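Esterase/lipase-like protein (Caldicellulosiruptor lactoaceticus 6A, PDB 6A6O) acts as a bifunctional hydrolase that combines acetyl esterase activity with 1,4-beta-xylosidase activity. Local coordinates at residues L201-M206 against L231-A236; L169-I174 against F215-S220; L112-S117 against E158-R163. One frame throughout, in Å; residues are numbered along the deposited sequence.

Followed from the N terminus, the chain first makes contact 3: the end of helix 101-115 is met again, some forty residues later, by the loop that leads into strand 167-170. Contact 2 opens next, at the end of that strand, and closes at 215-220 on the neighbouring parallel strand. Before it closes, 201-206, in the loop after helix 195-200, has already opened contact 1, which joins that loop to helix 228-239, so contacts 1 and 2 cross along the chain while contact 3 stands in series before them. The crossing pair also touches, with Ser203 N hydrogen-bonded to Ile174 O. Contact 3 lies about 25 Å from contact 1 between centres and ties helix to loop on its own.

Contact 1 of 3, residues L201-M206 against L231-A236; sequences LSSHNM and LLFAMA
His204 turns its imidazole toward helix 228-239 by placing CG between its own backbone N and carbonyl carbon (chi1 64°), and Phe233 answers with a ring swung back toward Ser203 and His204, its CG roughly opposite the backbone N (chi1 -158°). With this first torsion of His204 and the turn about its CB-CG bond, one face of the imidazole comes against Leu232. CD1 of Leu232 stands 4.1 Å from the centroid of the His204 ring and 18° off its normal, a CH-pi contact, while Leu232 CB reaches His204 CD2 at 3.9 Å. A branched leucine suits this place because its CB and branched end can follow the ring, one methyl over the face. The opposite face carries Asn205 OD1 near its rim, and that amide is steadied by a hydrogen bond from ND2 to Trp199 O.

The phenyl ring of Phe233 fills the angle between the loop backbone and the sheet. Its CD1 lies 3.8 Å from His204 CA and its CE1 3.6 Å from Ser203 OG, both approaching obliquely; beyond them the ring packs on Thr214 and Leu216 of strand 214-219. Ser203 keeps its hydroxyl bonded to Ser140 OG, so this polar atom can lie beside an aromatic ring without losing a partner. One turn of helix after Leu232, Ala236 puts CB only 3.2 Å from His204 O, a tight approach that suits a residue with just a methyl group.

No hydrogen bond crosses between 201-206 and 231-236. The loop is therefore joined to this helix of the alpha/beta-hydrolase fold by shape and dispersion, while its serine hydroxyls are satisfied by other parts of the fold, Ser203 by Ser140 and Ser202 by Val198 O and Leu176 N.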
ATOM      1  N   LEU A 201      10.598   5.302 -10.361  1.00 23.71           N
ATOM      2  CA  LEU A 201      10.194   4.445  -9.254  1.00 23.52           C
ATOM      3  C   LEU A 201      10.796   4.886  -7.922  1.00 24.15           C
ATOM      4  O   LEU A 201      10.597   4.210  -6.905  1.00 23.20           O
ATOM      5  CB  LEU A 201      10.575   2.996  -9.543  1.00 23.42           C
ATOM      6  CG  LEU A 201       9.946   2.449 -10.821  1.00 22.66           C
ATOM      7  CD1 LEU A 201      10.426   1.011 -11.042  1.00 26.41           C
ATOM      8  CD2 LEU A 201       8.415   2.519 -10.757  1.00 24.37           C
ATOM      9  N   SER A 202      11.535   5.994  -7.904  1.00 21.72           N
ATOM     10  CA  SER A 202      11.855   6.679  -6.653  1.00 20.94           C
ATOM     11  C   SER A 202      10.665   7.594  -6.383  1.00 22.11           C
ATOM     12  O   SER A 202      10.522   8.650  -7.009  1.00 23.65           O
ATOM     13  CB  SER A 202      13.176   7.433  -6.769  1.00 22.75           C
ATOM     14  OG  SER A 202      14.248   6.517  -6.955  1.00 22.94           O
ATOM     15  N   SER A 203       9.771   7.160  -5.490  1.00 21.33           N
ATOM     16  CA  SER A 203       8.410   7.680  -5.536  1.00 24.04           C
ATOM     17  C   SER A 203       8.315   9.133  -5.089  1.00 25.54           C
ATOM     18  O   SER A 203       7.353   9.812  -5.466  1.00 23.68           O
ATOM     19  CB  SER A 203       7.474   6.801  -4.700  1.00 23.34           C
ATOM     20  OG  SER A 203       7.888   6.730  -3.338  1.00 24.62           O
ATOM     21  N   HIS A 204       9.288   9.637  -4.319  1.00 21.24           N
ATOM     22  CA  HIS A 204       9.251  11.061  -3.979  1.00 23.45           C
ATOM     23  C   HIS A 204       9.347  11.933  -5.228  1.00 27.98           C
ATOM     24  O   HIS A 204       8.821  13.054  -5.243  1.00 28.08           O
ATOM     25  CB  HIS A 204      10.356  11.416  -2.968  1.00 23.06           C
ATOM     26  CG  HIS A 204      11.753  11.235  -3.474  1.00 21.76           C
ATOM     27  ND1 HIS A 204      12.289   9.996  -3.771  1.00 26.69           N
ATOM     28  CD2 HIS A 204      12.738  12.135  -3.711  1.00 27.44           C
ATOM     29  CE1 HIS A 204      13.538  10.144  -4.175  1.00 27.86           C
ATOM     30  NE2 HIS A 204      13.836  11.432  -4.141  1.00 24.66           N
ATOM     31  N   ASN A 205       9.965  11.418  -6.299  1.00 24.28           N
ATOM     32  CA  ASN A 205      10.064  12.152  -7.562  1.00 26.14           C
ATOM     33  C   ASN A 205       8.713  12.331  -8.253  1.00 26.40           C
ATOM     34  O   ASN A 205       8.570  13.227  -9.101  1.00 24.77           O
ATOM     35  CB  ASN A 205      10.999  11.414  -8.534  1.00 24.27           C
ATOM     36  CG  ASN A 205      12.462  11.515  -8.158  1.00 26.35           C
ATOM     37  OD1 ASN A 205      12.924  12.510  -7.584  1.00 24.84           O
ATOM     38  ND2 ASN A 205      13.217  10.476  -8.503  1.00 24.82           N
ATOM     39  N   MET A 206       7.727  11.495  -7.932  1.00 25.63           N
ATOM     40  CA  MET A 206       6.479  11.443  -8.677  1.00 24.47           C
ATOM     41  C   MET A 206       5.297  12.023  -7.915  1.00 26.40           C
ATOM     42  O   MET A 206       4.169  11.977  -8.414  1.00 25.56           O
ATOM     43  CB  MET A 206       6.195   9.995  -9.087  1.00 26.72           C
ATOM     44  CG  MET A 206       7.290   9.433  -9.971  1.00 28.49           C
ATOM     45  SD  MET A 206       7.166  10.129 -11.644  1.00 33.56           S
ATOM     46  CE  MET A 206       5.569   9.481 -12.123  1.00 35.18           C
ATOM     47  N   LEU A 231      11.730  11.132   4.961  1.00 20.60           N
ATOM     48  CA  LEU A 231      11.977  12.569   4.891  1.00 20.46           C
ATOM     49  C   LEU A 231      11.884  13.083   3.451  1.00 22.18           C
ATOM     50  O   LEU A 231      11.333  14.166   3.206  1.00 21.08           O
ATOM     51  CB  LEU A 231      13.349  12.891   5.503  1.00 18.67           C
ATOM     52  CG  LEU A 231      13.477  12.589   7.000  1.00 21.16           C
ATOM     53  CD1 LEU A 231      14.942  12.706   7.462  1.00 22.61           C
ATOM     54  CD2 LEU A 231      12.576  13.545   7.785  1.00 23.75           C
ATOM     55  N   LEU A 232      12.425  12.324   2.489  1.00 20.59           N
ATOM     56  CA  LEU A 232      12.335  12.720   1.083  1.00 21.54           C
ATOM     57  C   LEU A 232      10.888  12.768   0.609  1.00 21.36           C
ATOM     58  O   LEU A 232      10.502  13.679  -0.136  1.00 21.73           O
ATOM     59  CB  LEU A 232      13.136  11.758   0.196  1.00 23.34           C
ATOM     60  CG  LEU A 232      14.658  11.878   0.216  1.00 26.72           C
ATOM     61  CD1 LEU A 232      15.281  10.711  -0.544  1.00 27.24           C
ATOM     62  CD2 LEU A 232      15.074  13.194  -0.403  1.00 29.07           C
ATOM     63  N   PHE A 233      10.080  11.772   0.984  1.00 19.73           N
ATOM     64  CA  PHE A 233       8.696  11.784   0.532  1.00 22.53           C
ATOM     65  C   PHE A 233       7.944  12.952   1.161  1.00 24.17           C
ATOM     66  O   PHE A 233       7.144  13.618   0.489  1.00 22.78           O
ATOM     67  CB  PHE A 233       8.020  10.442   0.840  1.00 20.91           C
ATOM     68  CG  PHE A 233       6.808  10.164  -0.014  1.00 22.32           C
ATOM     69  CD1 PHE A 233       6.955   9.692  -1.318  1.00 20.90           C
ATOM     70  CD2 PHE A 233       5.527  10.357   0.486  1.00 22.57           C
ATOM     71  CE1 PHE A 233       5.835   9.422  -2.109  1.00 22.44           C
ATOM     72  CE2 PHE A 233       4.401  10.103  -0.301  1.00 22.02           C
ATOM     73  CZ  PHE A 233       4.560   9.630  -1.603  1.00 22.89           C
ATOM     74  N   ALA A 234       8.236  13.250   2.431  1.00 21.25           N
ATOM     75  CA  ALA A 234       7.616  14.395   3.096  1.00 20.09           C
ATOM     76  C   ALA A 234       7.975  15.705   2.399  1.00 21.24           C
ATOM     77  O   ALA A 234       7.104  16.558   2.179  1.00 21.63           O
ATOM     78  CB  ALA A 234       8.041  14.425   4.569  1.00 21.71           C
ATOM     79  N   MET A 235       9.251  15.888   2.046  1.00 19.55           N
ATOM     80  CA  MET A 235       9.644  17.111   1.342  1.00 21.90           C
ATOM     81  C   MET A 235       8.852  17.268   0.047  1.00 24.27           C
ATOM     82  O   MET A 235       8.417  18.374  -0.302  1.00 23.43           O
ATOM     83  CB  MET A 235      11.147  17.097   1.042  1.00 19.72           C
ATOM     84  CG  MET A 235      12.075  17.316   2.222  1.00 31.68           C
ATOM     85  SD  MET A 235      12.177  19.067   2.707  1.00 37.98           S
ATOM     86  CE  MET A 235      13.004  19.812   1.305  1.00 35.84           C
ATOM     87  N   ALA A 236       8.633  16.159  -0.665  1.00 21.81           N
ATOM     88  CA  ALA A 236       7.917  16.221  -1.938  1.00 23.44           C
ATOM     89  C   ALA A 236       6.439  16.540  -1.732  1.00 23.76           C
ATOM     90  O   ALA A 236       5.855  17.314  -2.501  1.00 23.61           O
ATOM     91  CB  ALA A 236       8.091  14.902  -2.697  1.00 22.46           C
TER

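Contact 2 of 3, residues L169-I174 against F215-S220; sequences LCYPVI and FLWHTS
Tyr171 leaves the end of strand 167-170 and lays its side chain along Trp217 of the adjacent parallel strand. Its CB starts beside the imidazole of His218, 4.0 Å from NE2. A chi1 of 40°, with CG between N and the carbonyl carbon, then carries the ring alongside the indole, where CD2 meets Trp217 CH2 and CE2 meets Trp217 CZ2, each at 3.5 Å. The tyrosine presents its edge to the indole's face in an offset edge-to-face pair, the planes standing at 86° with 5.2 Å between the centroids of the Tyr171 ring and the Trp217 six-membered ring. At the tip, OH is hydrogen-bonded to Glu72 OE2 and Gly257 N; tyrosine suits the place by offering both a ring for the indole and a hydroxyl that reaches these loops.

Behind it, Cys170, small enough to fit closely, covers the five-membered part of the same indole: its CA lies over the face and its SG stands obliquely, a sulfur-aromatic contact, while Cys170 CB is 3.2 Å from Trp217 NE1. Tyr171 CA sits over the His218 ring, 3.6 Å from its centroid. Ser230 OG at ND1 and Val225 O at NE2 fix that imidazole's rotation. On the other face of the sheet Leu169 and Leu216 run side by side.

Leu169 N to Phe215 O and Trp217 N to Leu169 O belong to the parallel pairing; Tyr171 N to Trp217 O, 2.8 Å, continues it just past the strand end, the donor tilted from the carbonyl plane. Tyr171 also touches Ser133 and Asp222 and meets His254 edge-to-face, which probably form the Ser-His-Asp triad, as in other alpha/beta-hydrolases. Strand pairing and aromatic packing thus fix the tyrosine beside the presumed catalytic residues, held at both ring and hydroxyl.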
ATOM      1  N   LEU A 169       2.242   5.153   5.095  1.00 20.34           N
ATOM      2  CA  LEU A 169       3.548   4.600   4.757  1.00 23.25           C
ATOM      3  C   LEU A 169       4.295   4.311   6.045  1.00 22.33           C
ATOM      4  O   LEU A 169       4.520   5.220   6.847  1.00 21.19           O
ATOM      5  CB  LEU A 169       4.354   5.572   3.895  1.00 20.27           C
ATOM      6  CG  LEU A 169       3.654   5.963   2.598  1.00 21.69           C
ATOM      7  CD1 LEU A 169       4.498   7.005   1.859  1.00 22.76           C
ATOM      8  CD2 LEU A 169       3.387   4.726   1.699  1.00 21.56           C
ATOM      9  N   CYS A 170       4.699   3.058   6.230  1.00 18.90           N
ATOM     10  CA  CYS A 170       5.318   2.607   7.471  1.00 20.92           C
ATOM     11  C   CYS A 170       6.726   2.144   7.149  1.00 21.91           C
ATOM     12  O   CYS A 170       6.897   1.184   6.385  1.00 21.09           O
ATOM     13  CB  CYS A 170       4.508   1.476   8.103  1.00 22.65           C
ATOM     14  SG  CYS A 170       2.731   1.825   8.229  1.00 23.39           S
ATOM     15  N   TYR A 171       7.731   2.829   7.738  1.00 20.72           N
ATOM     16  CA  TYR A 171       9.137   2.682   7.373  1.00 21.18           C
ATOM     17  C   TYR A 171       9.307   2.326   5.893  1.00 20.96           C
ATOM     18  O   TYR A 171       9.918   1.302   5.559  1.00 22.78           O
ATOM     19  CB  TYR A 171       9.830   1.661   8.300  1.00 19.56           C
ATOM     20  CG  TYR A 171       9.045   0.413   8.675  1.00 21.82           C
ATOM     21  CD1 TYR A 171       9.060  -0.727   7.852  1.00 23.33           C
ATOM     22  CD2 TYR A 171       8.323   0.356   9.863  1.00 22.02           C
ATOM     23  CE1 TYR A 171       8.354  -1.876   8.210  1.00 21.72           C
ATOM     24  CE2 TYR A 171       7.617  -0.784  10.228  1.00 23.21           C
ATOM     25  CZ  TYR A 171       7.638  -1.894   9.407  1.00 24.51           C
ATOM     26  OH  TYR A 171       6.935  -3.019   9.789  1.00 24.56           O
ATOM     27  N   PRO A 172       8.848   3.189   4.976  1.00 20.82           N
ATOM     28  CA  PRO A 172       8.818   2.837   3.551  1.00 19.58           C
ATOM     29  C   PRO A 172      10.163   2.906   2.837  1.00 20.02           C
ATOM     30  O   PRO A 172      10.986   3.794   3.074  1.00 22.67           O
ATOM     31  CB  PRO A 172       7.872   3.894   2.958  1.00 21.31           C
ATOM     32  CG  PRO A 172       8.116   5.092   3.840  1.00 20.02           C
ATOM     33  CD  PRO A 172       8.218   4.501   5.222  1.00 21.34           C
ATOM     34  N   VAL A 173      10.359   1.936   1.941  1.00 21.76           N
ATOM     35  CA  VAL A 173      11.257   2.096   0.807  1.00 21.02           C
ATOM     36  C   VAL A 173      10.664   3.155  -0.111  1.00 21.07           C
ATOM     37  O   VAL A 173       9.493   3.067  -0.484  1.00 21.25           O
ATOM     38  CB  VAL A 173      11.415   0.749   0.088  1.00 22.46           C
ATOM     39  CG1 VAL A 173      12.126   0.900  -1.243  1.00 23.09           C
ATOM     40  CG2 VAL A 173      12.131  -0.262   1.014  1.00 24.44           C
ATOM     41  N   ILE A 174      11.452   4.177  -0.457  1.00 19.64           N
ATOM     42  CA  ILE A 174      10.922   5.287  -1.253  1.00 23.03           C
ATOM     43  C   ILE A 174      11.846   5.527  -2.435  1.00 21.67           C
ATOM     44  O   ILE A 174      11.423   5.494  -3.603  1.00 20.98           O
ATOM     45  CB  ILE A 174      10.771   6.573  -0.407  1.00 20.08           C
ATOM     46  CG1 ILE A 174       9.638   6.439   0.619  1.00 19.99           C
ATOM     47  CG2 ILE A 174      10.516   7.797  -1.299  1.00 22.51           C
ATOM     48  CD1 ILE A 174       8.222   6.326   0.019  1.00 21.84           C
ATOM     49  N   PHE A 215       0.172   9.765   5.581  1.00 21.56           N
ATOM     50  CA  PHE A 215       0.689   9.618   6.939  1.00 20.47           C
ATOM     51  C   PHE A 215       1.927   8.740   6.831  1.00 21.38           C
ATOM     52  O   PHE A 215       1.861   7.668   6.219  1.00 20.64           O
ATOM     53  CB  PHE A 215      -0.384   8.954   7.831  1.00 21.00           C
ATOM     54  CG  PHE A 215       0.054   8.630   9.252  1.00 22.00           C
ATOM     55  CD1 PHE A 215       0.908   7.561   9.520  1.00 20.76           C
ATOM     56  CD2 PHE A 215      -0.477   9.345  10.325  1.00 21.67           C
ATOM     57  CE1 PHE A 215       1.274   7.253  10.833  1.00 22.49           C
ATOM     58  CE2 PHE A 215      -0.128   9.036  11.642  1.00 23.35           C
ATOM     59  CZ  PHE A 215       0.745   7.992  11.902  1.00 21.63           C
ATOM     60  N   LEU A 216       3.049   9.184   7.400  1.00 20.14           N
ATOM     61  CA  LEU A 216       4.281   8.397   7.389  1.00 22.22           C
ATOM     62  C   LEU A 216       4.802   8.205   8.800  1.00 20.59           C
ATOM     63  O   LEU A 216       4.676   9.100   9.641  1.00 22.09           O
ATOM     64  CB  LEU A 216       5.418   9.062   6.584  1.00 21.75           C
ATOM     65  CG  LEU A 216       5.160   9.505   5.150  1.00 22.71           C
ATOM     66  CD1 LEU A 216       4.687  10.968   5.158  1.00 23.08           C
ATOM     67  CD2 LEU A 216       6.428   9.348   4.302  1.00 20.84           C
ATOM     68  N   TRP A 217       5.416   7.047   9.049  1.00 19.21           N
ATOM     69  CA  TRP A 217       6.209   6.896  10.265  1.00 19.27           C
ATOM     70  C   TRP A 217       7.441   6.039   9.995  1.00 20.03           C
ATOM     71  O   TRP A 217       7.497   5.269   9.028  1.00 20.76           O
ATOM     72  CB  TRP A 217       5.365   6.347  11.434  1.00 20.01           C
ATOM     73  CG  TRP A 217       5.075   4.872  11.389  1.00 20.36           C
ATOM     74  CD1 TRP A 217       4.017   4.257  10.779  1.00 24.05           C
ATOM     75  CD2 TRP A 217       5.844   3.827  12.006  1.00 21.88           C
ATOM     76  NE1 TRP A 217       4.078   2.891  10.978  1.00 21.50           N
ATOM     77  CE2 TRP A 217       5.189   2.600  11.723  1.00 22.35           C
ATOM     78  CE3 TRP A 217       7.015   3.807  12.765  1.00 24.14           C
ATOM     79  CZ2 TRP A 217       5.679   1.365  12.174  1.00 20.83           C
ATOM     80  CZ3 TRP A 217       7.499   2.583  13.214  1.00 24.86           C
ATOM     81  CH2 TRP A 217       6.828   1.380  12.915  1.00 23.45           C
ATOM     82  N   HIS A 218       8.447   6.206  10.859  1.00 21.17           N
ATOM     83  CA  HIS A 218       9.778   5.635  10.653  1.00 21.31           C
ATOM     84  C   HIS A 218      10.531   5.706  11.975  1.00 23.48           C
ATOM     85  O   HIS A 218      10.212   6.525  12.835  1.00 24.26           O
ATOM     86  CB  HIS A 218      10.548   6.411   9.568  1.00 20.69           C
ATOM     87  CG  HIS A 218      11.355   5.559   8.630  1.00 20.29           C
ATOM     88  ND1 HIS A 218      11.178   5.601   7.264  1.00 20.63           N
ATOM     89  CD2 HIS A 218      12.396   4.714   8.847  1.00 20.89           C
ATOM     90  CE1 HIS A 218      12.024   4.769   6.685  1.00 21.91           C
ATOM     91  NE2 HIS A 218      12.787   4.229   7.622  1.00 21.24           N
ATOM     92  N   THR A 219      11.574   4.887  12.117  1.00 22.86           N
ATOM     93  CA  THR A 219      12.511   5.081  13.222  1.00 23.18           C
ATOM     94  C   THR A 219      13.804   5.690  12.694  1.00 22.01           C
ATOM     95  O   THR A 219      14.261   5.360  11.590  1.00 20.55           O
ATOM     96  CB  THR A 219      12.805   3.781  13.994  1.00 22.63           C
ATOM     97  OG1 THR A 219      13.361   2.788  13.119  1.00 24.82           O
ATOM     98  CG2 THR A 219      11.538   3.253  14.612  1.00 22.38           C
ATOM     99  N   SER A 220      14.385   6.602  13.474  1.00 22.53           N
ATOM    100  CA  SER A 220      15.492   7.380  12.937  1.00 21.79           C
ATOM    101  C   SER A 220      16.734   6.518  12.723  1.00 25.40           C
ATOM    102  O   SER A 220      17.517   6.784  11.802  1.00 25.58           O
ATOM    103  CB  SER A 220      15.791   8.588  13.840  1.00 24.81           C
ATOM    104  OG  SER A 220      16.727   8.306  14.865  1.00 23.54           O
TER

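Contact 3 of 3, residues L112-S117 against E158-R163; sequences LVRYFS and ERVSCR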
ATOM      1  N   LEU A 112     -10.435  -2.906  -8.325  1.00 27.09           N
ATOM      2  CA  LEU A 112     -11.337  -4.011  -7.997  1.00 28.89           C
ATOM      3  C   LEU A 112     -12.181  -3.690  -6.772  1.00 30.84           C
ATOM      4  O   LEU A 112     -13.405  -3.865  -6.781  1.00 29.66           O
ATOM      5  CB  LEU A 112     -10.528  -5.282  -7.764  1.00 31.17           C
ATOM      6  CG  LEU A 112     -11.270  -6.617  -7.618  1.00 30.45           C
ATOM      7  CD1 LEU A 112     -12.048  -6.906  -8.892  1.00 39.93           C
ATOM      8  CD2 LEU A 112     -10.291  -7.737  -7.322  1.00 34.24           C
ATOM      9  N   VAL A 113     -11.539  -3.232  -5.693  1.00 27.58           N
ATOM     10  CA  VAL A 113     -12.286  -2.907  -4.484  1.00 27.60           C
ATOM     11  C   VAL A 113     -13.260  -1.765  -4.750  1.00 30.32           C
ATOM     12  O   VAL A 113     -14.402  -1.778  -4.277  1.00 29.36           O
ATOM     13  CB  VAL A 113     -11.317  -2.582  -3.331  1.00 25.39           C
ATOM     14  CG1 VAL A 113     -12.094  -2.111  -2.107  1.00 30.62           C
ATOM     15  CG2 VAL A 113     -10.462  -3.798  -2.993  1.00 24.46           C
ATOM     16  N   ARG A 114     -12.833  -0.759  -5.515  1.00 26.83           N
ATOM     17  CA  ARG A 114     -13.730   0.349  -5.810  1.00 25.74           C
ATOM     18  C   ARG A 114     -14.893  -0.114  -6.678  1.00 29.78           C
ATOM     19  O   ARG A 114     -16.037   0.312  -6.473  1.00 30.53           O
ATOM     20  CB  ARG A 114     -12.962   1.476  -6.496  1.00 27.12           C
ATOM     21  CG  ARG A 114     -13.758   2.737  -6.674  1.00 29.25           C
ATOM     22  CD  ARG A 114     -12.839   3.924  -6.980  1.00 27.26           C
ATOM     23  NE  ARG A 114     -12.333   4.533  -5.751  1.00 27.93           N
ATOM     24  CZ  ARG A 114     -11.060   4.875  -5.549  1.00 27.58           C
ATOM     25  NH1 ARG A 114     -10.141   4.661  -6.486  1.00 26.00           N
ATOM     26  NH2 ARG A 114     -10.708   5.432  -4.404  1.00 26.94           N
ATOM     27  N   TYR A 115     -14.615  -0.994  -7.642  1.00 29.12           N
ATOM     28  CA  TYR A 115     -15.670  -1.490  -8.523  1.00 30.61           C
ATOM     29  C   TYR A 115     -16.729  -2.255  -7.738  1.00 32.39           C
ATOM     30  O   TYR A 115     -17.930  -2.098  -7.983  1.00 32.74           O
ATOM     31  CB  TYR A 115     -15.072  -2.382  -9.607  1.00 32.28           C
ATOM     32  CG  TYR A 115     -16.119  -2.993 -10.519  1.00 31.05           C
ATOM     33  CD1 TYR A 115     -16.764  -2.218 -11.471  1.00 35.57           C
ATOM     34  CD2 TYR A 115     -16.465  -4.336 -10.413  1.00 35.57           C
ATOM     35  CE1 TYR A 115     -17.732  -2.770 -12.317  1.00 35.95           C
ATOM     36  CE2 TYR A 115     -17.432  -4.901 -11.252  1.00 33.69           C
ATOM     37  CZ  TYR A 115     -18.059  -4.108 -12.194  1.00 37.23           C
ATOM     38  OH  TYR A 115     -19.014  -4.649 -13.031  1.00 42.40           O
ATOM     39  N   PHE A 116     -16.301  -3.092  -6.794  1.00 32.27           N
ATOM     40  CA  PHE A 116     -17.196  -3.895  -5.979  1.00 35.53           C
ATOM     41  C   PHE A 116     -17.570  -3.219  -4.666  1.00 34.00           C
ATOM     42  O   PHE A 116     -18.023  -3.904  -3.744  1.00 33.90           O
ATOM     43  CB  PHE A 116     -16.562  -5.259  -5.702  1.00 32.59           C
ATOM     44  CG  PHE A 116     -16.599  -6.190  -6.873  1.00 36.51           C
ATOM     45  CD1 PHE A 116     -17.808  -6.694  -7.332  1.00 40.97           C
ATOM     46  CD2 PHE A 116     -15.427  -6.583  -7.502  1.00 31.74           C
ATOM     47  CE1 PHE A 116     -17.848  -7.559  -8.405  1.00 34.98           C
ATOM     48  CE2 PHE A 116     -15.466  -7.448  -8.585  1.00 39.71           C
ATOM     49  CZ  PHE A 116     -16.671  -7.934  -9.034  1.00 37.72           C
ATOM     50  N   SER A 117     -17.396  -1.899  -4.560  1.00 33.78           N
ATOM     51  CA  SER A 117     -17.576  -1.230  -3.273  1.00 33.76           C
ATOM     52  C   SER A 117     -19.010  -1.356  -2.765  1.00 36.51           C
ATOM     53  O   SER A 117     -19.232  -1.566  -1.565  1.00 35.27           O
ATOM     54  CB  SER A 117     -17.171   0.243  -3.374  1.00 34.34           C
ATOM     55  OG  SER A 117     -17.903   0.940  -4.374  1.00 37.04           O
ATOM     56  N   GLU A 158     -11.598  -1.990 -15.257  1.00 33.95           N
ATOM     57  CA  GLU A 158     -10.574  -1.092 -15.781  1.00 31.48           C
ATOM     58  C   GLU A 158     -11.085   0.324 -16.016  1.00 31.63           C
ATOM     59  O   GLU A 158     -10.274   1.240 -16.201  1.00 31.23           O
ATOM     60  CB  GLU A 158      -9.995  -1.681 -17.068  1.00 33.20           C
ATOM     61  CG  GLU A 158      -9.161  -2.921 -16.835  1.00 32.99           C
ATOM     62  CD  GLU A 158      -7.883  -2.630 -16.046  1.00 37.41           C
ATOM     63  OE1 GLU A 158      -7.275  -1.563 -16.276  1.00 41.31           O
ATOM     64  OE2 GLU A 158      -7.481  -3.472 -15.207  1.00 36.65           O
ATOM     65  N   ARG A 159     -12.397   0.537 -15.990  1.00 31.60           N
ATOM     66  CA  ARG A 159     -12.943   1.878 -16.134  1.00 30.34           C
ATOM     67  C   ARG A 159     -12.856   2.678 -14.846  1.00 29.68           C
ATOM     68  O   ARG A 159     -13.131   3.878 -14.862  1.00 31.43           O
ATOM     69  CB  ARG A 159     -14.404   1.808 -16.597  1.00 36.87           C
ATOM     70  CG  ARG A 159     -14.589   0.978 -17.864  1.00 34.54           C
ATOM     71  CD  ARG A 159     -16.044   0.654 -18.153  1.00 39.94           C
ATOM     72  NE  ARG A 159     -16.149  -0.406 -19.155  1.00 43.15           N
ATOM     73  CZ  ARG A 159     -17.222  -1.173 -19.328  1.00 46.96           C
ATOM     74  NH1 ARG A 159     -18.298  -0.994 -18.574  1.00 45.88           N
ATOM     75  NH2 ARG A 159     -17.222  -2.116 -20.264  1.00 46.20           N
ATOM     76  N   VAL A 160     -12.462   2.044 -13.748  1.00 30.74           N
ATOM     77  CA  VAL A 160     -12.524   2.636 -12.413  1.00 28.00           C
ATOM     78  C   VAL A 160     -11.159   3.208 -12.052  1.00 29.01           C
ATOM     79  O   VAL A 160     -10.122   2.648 -12.433  1.00 26.89           O
ATOM     80  CB  VAL A 160     -12.972   1.568 -11.397  1.00 34.34           C
ATOM     81  CG1 VAL A 160     -12.920   2.090  -9.994  1.00 31.77           C
ATOM     82  CG2 VAL A 160     -14.381   1.058 -11.749  1.00 32.71           C
ATOM     83  N   SER A 161     -11.164   4.324 -11.321  1.00 28.42           N
ATOM     84  CA  SER A 161      -9.927   4.956 -10.863  1.00 27.55           C
ATOM     85  C   SER A 161      -9.137   4.035  -9.940  1.00 28.87           C
ATOM     86  O   SER A 161      -9.708   3.328  -9.105  1.00 26.77           O
ATOM     87  CB  SER A 161     -10.246   6.258 -10.124  1.00 28.66           C
ATOM     88  OG  SER A 161      -9.077   6.810  -9.510  1.00 29.74           O
ATOM     89  N   CYS A 162      -7.806   4.054 -10.079  1.00 25.89           N
ATOM     90  CA  CYS A 162      -6.939   3.355  -9.140  1.00 25.95           C
ATOM     91  C   CYS A 162      -6.272   4.304  -8.145  1.00 26.92           C
ATOM     92  O   CYS A 162      -5.303   3.915  -7.484  1.00 25.13           O
ATOM     93  CB  CYS A 162      -5.884   2.521  -9.877  1.00 30.73           C
ATOM     94  SG  CYS A 162      -4.649   3.476 -10.783  1.00 29.83           S
ATOM     95  N   ARG A 163      -6.794   5.517  -7.992  1.00 25.39           N
ATOM     96  CA  ARG A 163      -6.215   6.464  -7.043  1.00 26.12           C
ATOM     97  C   ARG A 163      -6.706   6.160  -5.632  1.00 25.55           C
ATOM     98  O   ARG A 163      -7.922   6.139  -5.398  1.00 26.89           O
ATOM     99  CB  ARG A 163      -6.574   7.891  -7.428  1.00 28.36           C
ATOM    100  CG  ARG A 163      -6.127   8.920  -6.409  1.00 25.61           C
ATOM    101  CD  ARG A 163      -6.600  10.326  -6.781  1.00 27.48           C
ATOM    102  NE  ARG A 163      -6.064  11.376  -5.910  1.00 27.18           N
ATOM    103  CZ  ARG A 163      -6.645  11.777  -4.780  1.00 28.17           C
ATOM    104  NH1 ARG A 163      -7.773  11.210  -4.362  1.00 29.71           N
ATOM    105  NH2 ARG A 163      -6.109  12.757  -4.069  1.00 28.47           N
TER
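Val160 opens the contact on the loop before strand 167-170, which here passes across the C-terminal turn of helix 101-115 in an alpha/beta-hydrolase fold. Its two methyls divide the work: CG1 presses on the aliphatic part of Arg114, 3.5 Å from Arg114 CG, and CG2 lies at the edge of the Tyr115 ring, 4.1 Å from CD1. Valine suits the place because its branch point sends one methyl to each of two successive helix side chains.

Ser161 comes next and serves twice. Its backbone O accepts Arg114 NH1 at 3.0 Å, with the nitrogen well above the carbonyl plane, while its OG takes the backbone N of Arg163, 3.0 Å away, in an ST turn. That turn carries the chain past Cys162 and sets the Arg163 carbonyl beside the same guanidinium.

Arginine suits position 114 because it combines an aliphatic stem with a planar group carrying several N-H donors: the chain bends at chi3 (-86°) beyond the part that rests on Val160 CG1, turning the guanidinium edge to the loop carbonyls. NE is bonded to Pro124 O and NH2 also forms a salt bridge with Asp165, so all three nitrogens are engaged, and Asp165 probably offsets part of the positive charge. At Arg163, one oxygen takes both terminal nitrogens of Arg114 end-on, NH1 at 2.9 Å and NH2 at 3.0 Å from Arg163 O.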